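Local coordinates for P35 antigen (Borrelia burgdorferi, PDB 4ALY), which is an outer surface lipoprotein of the Lyme disease spirochaete that is critical for infection after a tick bite, though its molecular activity is not established, at residues D81-I86 with N208-L213; S138-E143 with S215-W220; E182-K187 with D266-T271; A186-V191 with N273-I278. One frame throughout, in Å; residues are numbered along the deposited sequence.

Overall arrangement
All four contacts lie within one all-helical chain. Contacts 1, 3 and 4 join helices 70-95, 163-189, 200-233 and 254-275, and contact 2 brings the 138-143 loop onto helix 200-233. Contacts 3 and 4 follow one another along the same helix pair, 163-189 with 254-275; they share Ala186 and Lys187, and their centres are 8 Å apart. Contact 1 sits beside both, 10 Å from contact 3 between centres: Asp209 and Leu213 pack on Leu267, and Phe210 reaches Ile188 of contact 4. Between centres, contact 2 is 14 Å from contact 1 and 25 Å from contact 4. It is the most central of the four and has a sulfate ion next to Asn140.

Contact 1: D81-I86 with N208-L213; sequences DRSENI and NDFEKL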
loop_
_atom_site.group_PDB
_atom_site.type_symbol
_atom_site.label_atom_id
_atom_site.label_comp_id
_atom_site.label_asym_id
_atom_site.label_seq_id
_atom_site.Cartn_x
_atom_site.Cartn_y
_atom_site.Cartn_z
ATOM N N ASP A 81 -9.247 -15.099 -10.077
ATOM C CA ASP A 81 -8.960 -13.996 -10.963
ATOM C C ASP A 81 -8.348 -12.799 -10.166
ATOM O O ASP A 81 -7.241 -12.376 -10.494
ATOM C CB ASP A 81 -10.189 -13.547 -11.781
ATOM C CG ASP A 81 -10.741 -14.646 -12.701
ATOM O OD1 ASP A 81 -10.069 -15.715 -12.900
ATOM O OD2 ASP A 81 -11.886 -14.449 -13.189
ATOM N N ARG A 82 -9.058 -12.292 -9.136
ATOM C CA ARG A 82 -8.554 -11.276 -8.236
ATOM C C ARG A 82 -7.112 -11.547 -7.714
ATOM O O ARG A 82 -6.255 -10.663 -7.844
ATOM C CB ARG A 82 -9.560 -10.933 -7.128
ATOM C CG ARG A 82 -10.625 -9.927 -7.586
ATOM C CD ARG A 82 -11.769 -9.662 -6.581
ATOM N NE ARG A 82 -11.563 -8.415 -5.812
ATOM C CZ ARG A 82 -12.383 -7.358 -5.813
ATOM N NH1 ARG A 82 -13.501 -7.399 -6.528
ATOM N NH2 ARG A 82 -12.095 -6.274 -5.088
ATOM N N SER A 83 -6.827 -12.761 -7.234
ATOM C CA SER A 83 -5.445 -13.180 -6.814
ATOM C C SER A 83 -4.414 -13.258 -7.957
ATOM O O SER A 83 -3.222 -12.945 -7.784
ATOM C CB SER A 83 -5.434 -14.560 -6.122
ATOM O OG SER A 83 -6.222 -14.574 -4.960
ATOM N N GLU A 84 -4.868 -13.708 -9.118
ATOM C CA GLU A 84 -4.005 -13.802 -10.277
ATOM C C GLU A 84 -3.675 -12.390 -10.689
ATOM O O GLU A 84 -2.510 -12.089 -10.809
ATOM C CB GLU A 84 -4.675 -14.552 -11.438
ATOM C CG GLU A 84 -3.689 -15.172 -12.392
ATOM C CD GLU A 84 -2.859 -16.265 -11.737
ATOM O OE1 GLU A 84 -3.472 -17.221 -11.202
ATOM O OE2 GLU A 84 -1.602 -16.173 -11.776
ATOM N N ASN A 85 -4.690 -11.539 -10.874
ATOM C CA ASN A 85 -4.495 -10.143 -11.288
ATOM C C ASN A 85 -3.473 -9.333 -10.412
ATOM O O ASN A 85 -2.607 -8.613 -10.956
ATOM C CB ASN A 85 -5.826 -9.438 -11.449
ATOM C CG ASN A 85 -5.700 -8.053 -12.047
ATOM O OD1 ASN A 85 -5.089 -7.856 -13.112
ATOM N ND2 ASN A 85 -6.304 -7.067 -11.380
ATOM N N ILE A 86 -3.480 -9.565 -9.095
ATOM C CA ILE A 86 -2.587 -8.869 -8.215
ATOM C C ILE A 86 -1.155 -9.322 -8.367
ATOM O O ILE A 86 -0.235 -8.481 -8.387
ATOM C CB ILE A 86 -3.100 -8.920 -6.770
ATOM C CG1 ILE A 86 -4.279 -7.947 -6.667
ATOM C CG2 ILE A 86 -2.017 -8.590 -5.746
ATOM C CD1 ILE A 86 -5.102 -8.172 -5.418
ATOM N N ASN A 208 -14.792 -11.377 0.314
ATOM C CA ASN A 208 -15.051 -10.098 0.964
ATOM C C ASN A 208 -13.756 -9.421 1.460
ATOM O O ASN A 208 -13.634 -8.203 1.399
ATOM C CB ASN A 208 -16.088 -10.256 2.079
ATOM C CG ASN A 208 -17.501 -10.503 1.525
ATOM O OD1 ASN A 208 -17.909 -9.888 0.530
ATOM N ND2 ASN A 208 -18.241 -11.405 2.152
ATOM N N ASP A 209 -12.793 -10.204 1.943
ATOM C CA ASP A 209 -11.516 -9.645 2.316
ATOM C C ASP A 209 -10.911 -8.805 1.155
ATOM O O ASP A 209 -10.516 -7.655 1.359
ATOM C CB ASP A 209 -10.610 -10.753 2.820
ATOM C CG ASP A 209 -10.995 -11.210 4.263
ATOM O OD1 ASP A 209 -11.970 -10.646 4.822
ATOM O OD2 ASP A 209 -10.303 -12.093 4.860
ATOM N N PHE A 210 -10.931 -9.331 -0.069
ATOM C CA PHE A 210 -10.478 -8.571 -1.247
ATOM C C PHE A 210 -11.162 -7.248 -1.397
ATOM O O PHE A 210 -10.529 -6.260 -1.745
ATOM C CB PHE A 210 -10.571 -9.363 -2.568
ATOM C CG PHE A 210 -9.400 -10.255 -2.778
ATOM C CD1 PHE A 210 -8.084 -9.737 -2.596
ATOM C CD2 PHE A 210 -9.566 -11.607 -3.068
ATOM C CE1 PHE A 210 -6.952 -10.549 -2.743
ATOM C CE2 PHE A 210 -8.448 -12.431 -3.196
ATOM C CZ PHE A 210 -7.143 -11.913 -3.043
ATOM N N GLU A 211 -12.449 -7.227 -1.114
ATOM C CA GLU A 211 -13.225 -6.006 -1.198
ATOM C C GLU A 211 -12.838 -4.933 -0.229
ATOM O O GLU A 211 -12.885 -3.747 -0.571
ATOM C CB GLU A 211 -14.690 -6.334 -0.995
ATOM C CG GLU A 211 -15.494 -6.067 -2.249
ATOM C CD GLU A 211 -16.638 -7.043 -2.451
ATOM O OE1 GLU A 211 -17.064 -7.743 -1.496
ATOM O OE2 GLU A 211 -17.109 -7.105 -3.599
ATOM N N LYS A 212 -12.508 -5.316 0.996
ATOM C CA LYS A 212 -12.078 -4.332 1.975
ATOM C C LYS A 212 -10.678 -3.832 1.638
ATOM O O LYS A 212 -10.403 -2.637 1.695
ATOM C CB LYS A 212 -12.188 -4.874 3.401
ATOM C CG LYS A 212 -13.618 -4.759 3.907
ATOM C CD LYS A 212 -13.908 -5.822 4.942
ATOM C CE LYS A 212 -15.244 -6.495 4.702
ATOM N NZ LYS A 212 -15.105 -7.732 5.491
ATOM N N LEU A 213 -9.825 -4.757 1.241
ATOM C CA LEU A 213 -8.529 -4.400 0.730
ATOM C C LEU A 213 -8.578 -3.362 -0.383
ATOM O O LEU A 213 -7.851 -2.364 -0.283
ATOM C CB LEU A 213 -7.801 -5.646 0.277
ATOM C CG LEU A 213 -6.581 -6.105 1.075
ATOM C CD1 LEU A 213 -6.416 -5.553 2.478
ATOM C CD2 LEU A 213 -6.435 -7.624 0.963
#
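The Phe210 ring has CB of Arg82 above one face, 4.1 Å from the plane and displaced toward the rim, while OG of Ser83 sits at its edge, near the ring plane, 3.4 Å from CZ. CD1 of Ile86 approaches CE1 obliquely at 4.0 Å. The guanidinium of Arg82 is tilted 30° from the ring, but it lies nearer the root of the phenylalanine than the ring itself: NE, set by a bend at chi3 (99°), is 3.5 Å from Phe210 CB. Arg82 and Phe210 run past each other in opposite directions, and NH2 of the arginine lies 4.1 Å from Glu211 CA. Arg82 NH1 and Glu211 OE2 remain 4.7 Å apart, so any attraction between these opposite charges would act without direct contact. In the helical bundle, this joins helix 70-95 to helix 200-233, whose short segments here approach to 11.5 Å between axes at 44°, a wide separation bridged by the side chains of Phe210 and Arg82. Helix 163-189 fills in beside them, with Ile188 against Ser83 and Ser185 against Ile86. Ser83 OG turns back on its own helix, hydrogen-bonded to the carbonyl oxygen of Ile79.

Contact 2: S138-E143 with S215-W220; sequences SLNFNE and SLKEKW. With SO4 (sulfate ion), chain D.
The backbone of Ser138 passes 6.9 Å from that of Lys217, CA to CA, where the chain leaves helix 129-137 through a Schellman motif with Asn140, at positive phi, as its C-prime residue. This helix end packs against helix 200-233 in the helical bundle. The CB of Trp220 points toward the loop, and its indole NE1 donates a hydrogen bond to Ser138 OG at 3.0 Å. The bond is bent, with an N-H...O angle of 144°, and the oxygen lies 27° out of the indole plane. The same hydroxyl is also hydrogen-bonded to the carbonyl oxygen of Leu135. Leu139 crosses the indole obliquely, its CD2 3.8 Å from NE1, and packs on Ile146 and Leu149 of helix 143-157 as well. Lys217 stretches out fully, its CE 3.4 Å from Ser138 O, and its NZ hydrogen-bonds Thr137 O and Gln178 OE1, so the lysine ties the helix end to helix 163-189 too. Asn140 lays OD1 3.1 Å from Lys217 CE; from its other branch, ND2 makes a weak hydrogen bond of 3.0 Å to O3 of the sulfate ion, probably a crystallisation component.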
loop_
_atom_site.group_PDB
_atom_site.type_symbol
_atom_site.label_atom_id
_atom_site.label_comp_id
_atom_site.label_asym_id
_atom_site.label_seq_id
_atom_site.Cartn_x
_atom_site.Cartn_y
_atom_site.Cartn_z
ATOM N N SER A 138 1.197 0.726 -5.050
ATOM C CA SER A 138 0.081 1.071 -4.171
ATOM C C SER A 138 -0.595 2.298 -4.693
ATOM O O SER A 138 -1.707 2.667 -4.280
ATOM C CB SER A 138 0.546 1.241 -2.710
ATOM O OG SER A 138 1.077 2.532 -2.448
ATOM N N LEU A 139 0.109 2.975 -5.579
ATOM C CA LEU A 139 -0.434 4.173 -6.221
ATOM C C LEU A 139 -0.653 3.786 -7.716
ATOM O O LEU A 139 -0.494 4.635 -8.624
ATOM C CB LEU A 139 0.579 5.359 -6.043
ATOM C CG LEU A 139 0.670 6.028 -4.660
ATOM C CD1 LEU A 139 1.972 6.816 -4.284
ATOM C CD2 LEU A 139 -0.583 6.868 -4.472
ATOM N N ASN A 140 -0.911 2.489 -7.959
ATOM C CA ASN A 140 -1.164 2.008 -9.340
ATOM C C ASN A 140 -0.036 2.247 -10.352
ATOM O O ASN A 140 -0.251 2.262 -11.541
ATOM C CB ASN A 140 -2.500 2.593 -9.883
ATOM C CG ASN A 140 -3.728 2.031 -9.160
ATOM O OD1 ASN A 140 -3.668 1.017 -8.493
ATOM N ND2 ASN A 140 -4.821 2.696 -9.289
ATOM N N PHE A 141 1.162 2.483 -9.857
ATOM C CA PHE A 141 2.349 2.727 -10.699
ATOM C C PHE A 141 2.081 3.862 -11.677
ATOM O O PHE A 141 2.529 3.896 -12.811
ATOM C CB PHE A 141 2.910 1.458 -11.405
ATOM C CG PHE A 141 4.410 1.364 -11.308
ATOM C CD1 PHE A 141 5.210 2.118 -12.140
ATOM C CD2 PHE A 141 5.028 0.565 -10.294
ATOM C CE1 PHE A 141 6.586 2.067 -12.016
ATOM C CE2 PHE A 141 6.391 0.538 -10.167
ATOM C CZ PHE A 141 7.175 1.263 -11.039
ATOM N N ASN A 142 1.369 4.851 -11.187
ATOM C CA ASN A 142 1.170 6.004 -11.969
ATOM C C ASN A 142 2.297 6.906 -11.688
ATOM O O ASN A 142 2.242 7.693 -10.721
ATOM C CB ASN A 142 -0.076 6.693 -11.521
ATOM C CG ASN A 142 -0.328 7.923 -12.310
ATOM O OD1 ASN A 142 0.588 8.714 -12.615
ATOM N ND2 ASN A 142 -1.553 8.103 -12.652
ATOM N N GLU A 143 3.304 6.848 -12.549
ATOM C CA GLU A 143 4.549 7.544 -12.252
ATOM C C GLU A 143 4.349 9.047 -12.068
ATOM O O GLU A 143 5.169 9.696 -11.423
ATOM C CB GLU A 143 5.583 7.212 -13.310
ATOM C CG GLU A 143 5.806 5.697 -13.439
ATOM C CD GLU A 143 6.740 5.322 -14.572
ATOM O OE1 GLU A 143 7.333 6.208 -15.218
ATOM O OE2 GLU A 143 6.878 4.123 -14.852
ATOM N N SER A 215 -10.926 -1.352 -0.941
ATOM C CA SER A 215 -11.509 -0.121 -0.447
ATOM C C SER A 215 -10.490 0.686 0.422
ATOM O O SER A 215 -10.553 1.920 0.491
ATOM C CB SER A 215 -12.832 -0.448 0.244
ATOM O OG SER A 215 -13.037 0.365 1.352
ATOM N N LEU A 216 -9.544 -0.026 1.047
ATOM C CA LEU A 216 -8.420 0.613 1.722
ATOM C C LEU A 216 -7.465 1.296 0.717
ATOM O O LEU A 216 -7.106 2.463 0.892
ATOM C CB LEU A 216 -7.660 -0.425 2.502
ATOM C CG LEU A 216 -8.172 -0.913 3.848
ATOM C CD1 LEU A 216 -7.361 -2.158 4.193
ATOM C CD2 LEU A 216 -7.909 0.139 4.914
ATOM N N LYS A 217 -7.091 0.579 -0.352
ATOM C CA LYS A 217 -6.279 1.158 -1.444
ATOM C C LYS A 217 -6.968 2.367 -2.037
ATOM O O LYS A 217 -6.327 3.408 -2.282
ATOM C CB LYS A 217 -6.068 0.151 -2.562
ATOM C CG LYS A 217 -5.115 0.666 -3.630
ATOM C CD LYS A 217 -4.523 -0.444 -4.468
ATOM C CE LYS A 217 -3.555 0.114 -5.511
ATOM N NZ LYS A 217 -2.839 -1.082 -6.073
ATOM N N GLU A 218 -8.266 2.243 -2.292
ATOM C CA GLU A 218 -9.002 3.294 -3.013
ATOM C C GLU A 218 -9.021 4.584 -2.226
ATOM O O GLU A 218 -8.988 5.654 -2.788
ATOM C CB GLU A 218 -10.438 2.848 -3.292
ATOM C CG GLU A 218 -11.095 3.652 -4.368
ATOM C CD GLU A 218 -10.387 3.448 -5.682
ATOM O OE1 GLU A 218 -10.048 2.256 -5.971
ATOM O OE2 GLU A 218 -10.152 4.477 -6.386
ATOM N N LYS A 219 -9.056 4.488 -0.907
ATOM C CA LYS A 219 -9.120 5.687 -0.119
ATOM C C LYS A 219 -7.710 6.299 -0.018
ATOM O O LYS A 219 -7.563 7.511 0.062
ATOM C CB LYS A 219 -9.712 5.369 1.252
ATOM C CG LYS A 219 -10.125 6.627 1.973
ATOM C CD LYS A 219 -10.177 6.389 3.458
ATOM C CE LYS A 219 -10.570 7.690 4.170
ATOM N NZ LYS A 219 -10.458 7.434 5.629
ATOM N N TRP A 220 -6.682 5.452 -0.048
ATOM C CA TRP A 220 -5.271 5.887 -0.166
ATOM C C TRP A 220 -5.066 6.580 -1.484
ATOM O O TRP A 220 -4.402 7.607 -1.559
ATOM C CB TRP A 220 -4.349 4.686 -0.000
ATOM C CG TRP A 220 -2.905 4.839 -0.410
ATOM C CD1 TRP A 220 -2.252 4.177 -1.426
ATOM C CD2 TRP A 220 -1.863 5.687 0.216
ATOM N NE1 TRP A 220 -0.923 4.532 -1.467
ATOM C CE2 TRP A 220 -0.643 5.455 -0.531
ATOM C CE3 TRP A 220 -1.836 6.592 1.299
ATOM C CZ2 TRP A 220 0.563 6.093 -0.198
ATOM C CZ3 TRP A 220 -0.618 7.236 1.627
ATOM C CH2 TRP A 220 0.541 7.010 0.886
HETATM S S SO4 D . -4.603 5.105 -12.461
HETATM O O1 SO4 D . -3.268 5.035 -13.107
HETATM O O2 SO4 D . -4.575 5.984 -11.249
HETATM O O3 SO4 D . -5.030 3.732 -12.104
HETATM O O4 SO4 D . -5.567 5.629 -13.454
#

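Contact 3: E182-K187 with D266-T271; sequences EEISAK and DLVNTT
Ile184 and Thr271 cross at a slant in the middle of this contact, with Ile184 CG1 3.4 Å from the hydroxyl OG1 of Thr271. That hydroxyl sits anti to its own carbonyl carbon (chi1 -59°) and turns back to donate to Leu267 O at 2.6 Å, almost in line with the carbonyl. Leu267 O also accepts the backbone N-H of Thr271, so two donors grip one oxygen. The polar group is therefore satisfied within its own helix, and the isoleucine can lie against it with nothing but packing between them. CD1 of Ile184 reaches further, to 3.6 Å from Leu267 O and 4.2 Å from Val268 CG2. Toward the more open side, the long chains of Glu183 and Lys187 each meet Val268 at about a right angle, both approaching its CG1 branch: Lys187 NZ is 3.6 Å away and Glu183 OE1 4.0 Å. On its way, the lysine sets CB 4.1 Å from Thr271 CG2, and its amino group finds its hydrogen bond one residue on, at Thr272 OG1. Ser185, on the far side of its helix, packs on helix 70-95; Leu267 also packs on Asp209 and Leu213 of helix 200-233. The two segments run nearly parallel, 8° apart with axes 10.0 Å from each other at closest approach, pairing helices 163-189 and 254-275 side by side within the protein's alpha-helical bundle.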
loop_
_atom_site.group_PDB
_atom_site.type_symbol
_atom_site.label_atom_id
_atom_site.label_comp_id
_atom_site.label_asym_id
_atom_site.label_seq_id
_atom_site.Cartn_x
_atom_site.Cartn_y
_atom_site.Cartn_z
ATOM N N GLU A 182 -0.755 -8.580 -1.664
ATOM C CA GLU A 182 0.095 -9.512 -2.384
ATOM C C GLU A 182 0.448 -10.738 -1.532
ATOM O O GLU A 182 0.705 -11.813 -2.072
ATOM C CB GLU A 182 1.360 -8.815 -2.932
ATOM C CG GLU A 182 0.991 -7.609 -3.762
ATOM C CD GLU A 182 2.139 -6.963 -4.510
ATOM O OE1 GLU A 182 3.314 -7.292 -4.219
ATOM O OE2 GLU A 182 1.834 -6.099 -5.380
ATOM N N GLU A 183 0.481 -10.594 -0.217
ATOM C CA GLU A 183 0.756 -11.739 0.636
ATOM C C GLU A 183 -0.461 -12.662 0.554
ATOM O O GLU A 183 -0.335 -13.908 0.383
ATOM C CB GLU A 183 0.870 -11.304 2.078
ATOM C CG GLU A 183 2.201 -10.748 2.506
ATOM C CD GLU A 183 2.189 -10.442 3.990
ATOM O OE1 GLU A 183 1.856 -11.350 4.793
ATOM O OE2 GLU A 183 2.470 -9.311 4.365
ATOM N N ILE A 184 -1.628 -12.038 0.676
ATOM C CA ILE A 184 -2.904 -12.729 0.610
ATOM C C ILE A 184 -3.104 -13.386 -0.770
ATOM O O ILE A 184 -3.553 -14.495 -0.802
ATOM C CB ILE A 184 -4.081 -11.810 1.036
ATOM C CG1 ILE A 184 -4.184 -11.763 2.553
ATOM C CG2 ILE A 184 -5.419 -12.193 0.379
ATOM C CD1 ILE A 184 -4.818 -10.485 3.035
ATOM N N SER A 185 -2.744 -12.745 -1.887
ATOM C CA SER A 185 -2.896 -13.407 -3.172
ATOM C C SER A 185 -1.941 -14.591 -3.326
ATOM O O SER A 185 -2.300 -15.584 -3.946
ATOM C CB SER A 185 -2.740 -12.438 -4.334
ATOM O OG SER A 185 -3.661 -11.389 -4.246
ATOM N N ALA A 186 -0.735 -14.479 -2.765
ATOM C CA ALA A 186 0.256 -15.552 -2.820
ATOM C C ALA A 186 -0.190 -16.706 -1.925
ATOM O O ALA A 186 -0.092 -17.867 -2.337
ATOM C CB ALA A 186 1.660 -15.054 -2.425
ATOM N N LYS A 187 -0.676 -16.387 -0.718
ATOM C CA LYS A 187 -1.305 -17.393 0.140
ATOM C C LYS A 187 -2.363 -18.232 -0.581
ATOM O O LYS A 187 -2.303 -19.450 -0.546
ATOM C CB LYS A 187 -1.871 -16.768 1.422
ATOM C CG LYS A 187 -0.792 -16.650 2.482
ATOM C CD LYS A 187 -1.229 -15.879 3.709
ATOM C CE LYS A 187 -0.143 -16.167 4.749
ATOM N NZ LYS A 187 -0.010 -15.166 5.840
ATOM N N ASP A 266 -5.790 -8.233 10.756
ATOM C CA ASP A 266 -6.986 -9.076 10.793
ATOM C C ASP A 266 -7.218 -9.818 9.478
ATOM O O ASP A 266 -7.704 -10.931 9.482
ATOM C CB ASP A 266 -8.240 -8.286 11.215
ATOM C CG ASP A 266 -8.152 -7.746 12.676
ATOM O OD1 ASP A 266 -7.380 -8.292 13.482
ATOM O OD2 ASP A 266 -8.841 -6.752 13.016
ATOM N N LEU A 267 -6.875 -9.196 8.364
ATOM C CA LEU A 267 -7.116 -9.768 7.049
ATOM C C LEU A 267 -6.054 -10.799 6.655
ATOM O O LEU A 267 -6.365 -11.843 6.044
ATOM C CB LEU A 267 -7.178 -8.655 6.024
ATOM C CG LEU A 267 -8.417 -7.769 6.103
ATOM C CD1 LEU A 267 -8.213 -6.643 5.120
ATOM C CD2 LEU A 267 -9.735 -8.464 5.773
ATOM N N VAL A 268 -4.799 -10.533 7.017
ATOM C CA VAL A 268 -3.768 -11.539 6.853
ATOM C C VAL A 268 -4.035 -12.805 7.718
ATOM O O VAL A 268 -4.074 -13.923 7.194
ATOM C CB VAL A 268 -2.360 -10.959 7.096
ATOM C CG1 VAL A 268 -1.343 -12.102 7.114
ATOM C CG2 VAL A 268 -1.999 -9.875 6.034
ATOM N N ASN A 269 -4.222 -12.627 9.024
ATOM C CA ASN A 269 -4.506 -13.744 9.916
ATOM C C ASN A 269 -5.707 -14.559 9.452
ATOM O O ASN A 269 -5.603 -15.771 9.310
ATOM C CB ASN A 269 -4.694 -13.307 11.383
ATOM C CG ASN A 269 -3.412 -12.765 12.026
ATOM O OD1 ASN A 269 -3.485 -12.164 13.093
ATOM N ND2 ASN A 269 -2.249 -12.973 11.406
ATOM N N THR A 270 -6.833 -13.906 9.205
ATOM C CA THR A 270 -8.007 -14.605 8.676
ATOM C C THR A 270 -7.705 -15.521 7.456
ATOM O O THR A 270 -8.227 -16.651 7.340
ATOM C CB THR A 270 -9.085 -13.585 8.362
ATOM O OG1 THR A 270 -9.444 -12.981 9.596
ATOM C CG2 THR A 270 -10.341 -14.207 7.708
ATOM N N THR A 271 -6.824 -15.046 6.583
ATOM C CA THR A 271 -6.509 -15.749 5.381
ATOM C C THR A 271 -5.737 -16.999 5.726
ATOM O O THR A 271 -5.984 -18.063 5.143
ATOM C CB THR A 271 -5.687 -14.851 4.441
ATOM O OG1 THR A 271 -6.454 -13.676 4.145
ATOM C CG2 THR A 271 -5.375 -15.581 3.177
#

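Contact 4: A186-V191 with N273-I278; sequences AKILNV and NILAPI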
loop_
_atom_site.group_PDB
_atom_site.type_symbol
_atom_site.label_atom_id
_atom_site.label_comp_id
_atom_site.label_asym_id
_atom_site.label_seq_id
_atom_site.Cartn_x
_atom_site.Cartn_y
_atom_site.Cartn_z
ATOM N N ALA A 186 -0.735 -14.479 -2.765
ATOM C CA ALA A 186 0.256 -15.552 -2.820
ATOM C C ALA A 186 -0.190 -16.706 -1.925
ATOM O O ALA A 186 -0.092 -17.867 -2.337
ATOM C CB ALA A 186 1.660 -15.054 -2.425
ATOM N N LYS A 187 -0.676 -16.387 -0.718
ATOM C CA LYS A 187 -1.305 -17.393 0.140
ATOM C C LYS A 187 -2.363 -18.232 -0.581
ATOM O O LYS A 187 -2.303 -19.450 -0.546
ATOM C CB LYS A 187 -1.871 -16.768 1.422
ATOM C CG LYS A 187 -0.792 -16.650 2.482
ATOM C CD LYS A 187 -1.229 -15.879 3.709
ATOM C CE LYS A 187 -0.143 -16.167 4.749
ATOM N NZ LYS A 187 -0.010 -15.166 5.840
ATOM N N ILE A 188 -3.313 -17.568 -1.234
ATOM C CA ILE A 188 -4.459 -18.218 -1.863
ATOM C C ILE A 188 -4.017 -19.077 -3.040
ATOM O O ILE A 188 -4.405 -20.246 -3.120
ATOM C CB ILE A 188 -5.516 -17.182 -2.361
ATOM C CG1 ILE A 188 -6.226 -16.522 -1.177
ATOM C CG2 ILE A 188 -6.481 -17.794 -3.400
ATOM C CD1 ILE A 188 -7.263 -15.511 -1.607
ATOM N N LEU A 189 -3.235 -18.494 -3.957
ATOM C CA LEU A 189 -2.696 -19.209 -5.129
ATOM C C LEU A 189 -1.774 -20.371 -4.760
ATOM O O LEU A 189 -1.673 -21.355 -5.495
ATOM C CB LEU A 189 -1.961 -18.257 -6.052
ATOM C CG LEU A 189 -2.687 -17.138 -6.786
ATOM C CD1 LEU A 189 -1.608 -16.268 -7.428
ATOM C CD2 LEU A 189 -3.664 -17.637 -7.854
ATOM N N ASN A 190 -1.118 -20.287 -3.613
ATOM C CA ASN A 190 -0.294 -21.411 -3.163
ATOM C C ASN A 190 -1.116 -22.641 -2.735
ATOM O O ASN A 190 -0.545 -23.678 -2.372
ATOM C CB ASN A 190 0.664 -21.010 -2.050
ATOM C CG ASN A 190 1.945 -21.821 -2.084
ATOM O OD1 ASN A 190 2.355 -22.409 -1.078
ATOM N ND2 ASN A 190 2.586 -21.869 -3.261
ATOM N N VAL A 191 -2.448 -22.508 -2.774
ATOM C CA VAL A 191 -3.351 -23.613 -2.478
ATOM C C VAL A 191 -4.491 -23.596 -3.450
ATOM O O VAL A 191 -5.589 -24.008 -3.118
ATOM C CB VAL A 191 -3.843 -23.667 -1.004
ATOM C CG1 VAL A 191 -2.700 -24.080 -0.076
ATOM C CG2 VAL A 191 -4.503 -22.362 -0.537
ATOM N N ASN A 273 -5.883 -18.544 8.553
ATOM C CA ASN A 273 -6.798 -19.373 9.361
ATOM C C ASN A 273 -7.718 -20.122 8.397
ATOM O O ASN A 273 -7.745 -21.345 8.394
ATOM C CB ASN A 273 -7.701 -18.548 10.308
ATOM C CG ASN A 273 -6.948 -17.810 11.425
ATOM O OD1 ASN A 273 -5.827 -18.135 11.809
ATOM N ND2 ASN A 273 -7.610 -16.803 11.971
ATOM N N ILE A 274 -8.423 -19.394 7.536
ATOM C CA ILE A 274 -9.220 -20.053 6.499
ATOM C C ILE A 274 -8.428 -21.062 5.660
ATOM O O ILE A 274 -8.993 -22.047 5.225
ATOM C CB ILE A 274 -9.921 -19.060 5.567
ATOM C CG1 ILE A 274 -10.974 -18.256 6.330
ATOM C CG2 ILE A 274 -10.553 -19.801 4.388
ATOM C CD1 ILE A 274 -11.339 -16.939 5.659
ATOM N N LEU A 275 -7.125 -20.835 5.461
ATOM C CA LEU A 275 -6.306 -21.699 4.562
ATOM C C LEU A 275 -5.489 -22.829 5.262
ATOM O O LEU A 275 -5.085 -23.810 4.628
ATOM C CB LEU A 275 -5.408 -20.830 3.630
ATOM C CG LEU A 275 -6.081 -19.787 2.698
ATOM C CD1 LEU A 275 -5.055 -19.044 1.858
ATOM C CD2 LEU A 275 -7.179 -20.385 1.812
ATOM N N ALA A 276 -5.237 -22.676 6.563
ATOM C CA ALA A 276 -4.615 -23.741 7.373
ATOM C C ALA A 276 -5.184 -25.149 7.044
ATOM O O ALA A 276 -4.403 -26.051 6.722
ATOM C CB ALA A 276 -4.722 -23.422 8.869
ATOM N N PRO A 277 -6.537 -25.328 7.047
ATOM C CA PRO A 277 -7.003 -26.706 6.824
ATOM C C PRO A 277 -6.726 -27.316 5.426
ATOM O O PRO A 277 -6.917 -28.514 5.270
ATOM C CB PRO A 277 -8.523 -26.620 7.112
ATOM C CG PRO A 277 -8.693 -25.360 7.909
ATOM C CD PRO A 277 -7.691 -24.434 7.279
ATOM N N ILE A 278 -6.266 -26.533 4.443
ATOM C CA ILE A 278 -5.972 -27.075 3.087
ATOM C C ILE A 278 -4.470 -26.986 2.703
ATOM O O ILE A 278 -4.095 -27.181 1.537
ATOM C CB ILE A 278 -6.902 -26.485 1.973
ATOM C CG1 ILE A 278 -6.834 -24.943 1.932
ATOM C CG2 ILE A 278 -8.340 -26.974 2.144
ATOM C CD1 ILE A 278 -7.754 -24.279 0.921
#
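Two helix ends of the bundle meet here: helix 163-189 gives way to a turn at Asn190, and the chain beyond Leu275 passes through a short 3-10 segment at Ala276 and Pro277. Leu275 is the hub, its two methyls taking different partners. CD1 lies against the backbone of the last helical turn, 3.7 Å from Lys187 O and 3.8 Å from Ile188 N, and also meets CG1 of Ile188 obliquely at 4.1 Å. CD2 reaches across to Val191 CG2, again at 4.1 Å. CB of Ile188 points away from 273-278, and the side chain packs on Leu206 and Phe210 of helix 200-233 and Ser83 of helix 70-95. Further along, the CA atoms of Val191 and Ile278 come within 7.1 Å, and their side chains cross at about a right angle. The contact has no hydrogen bond between its segments and is held by aliphatic packing; Ile278 O is instead bonded to Lys194 NZ, and its side chain also rests on Gln197 and Leu198. The two branches of Val191 divide the work, CG2 meeting Ile278 CD1 at 4.0 Å and CG1 lying 3.8 Å from Ile278 O.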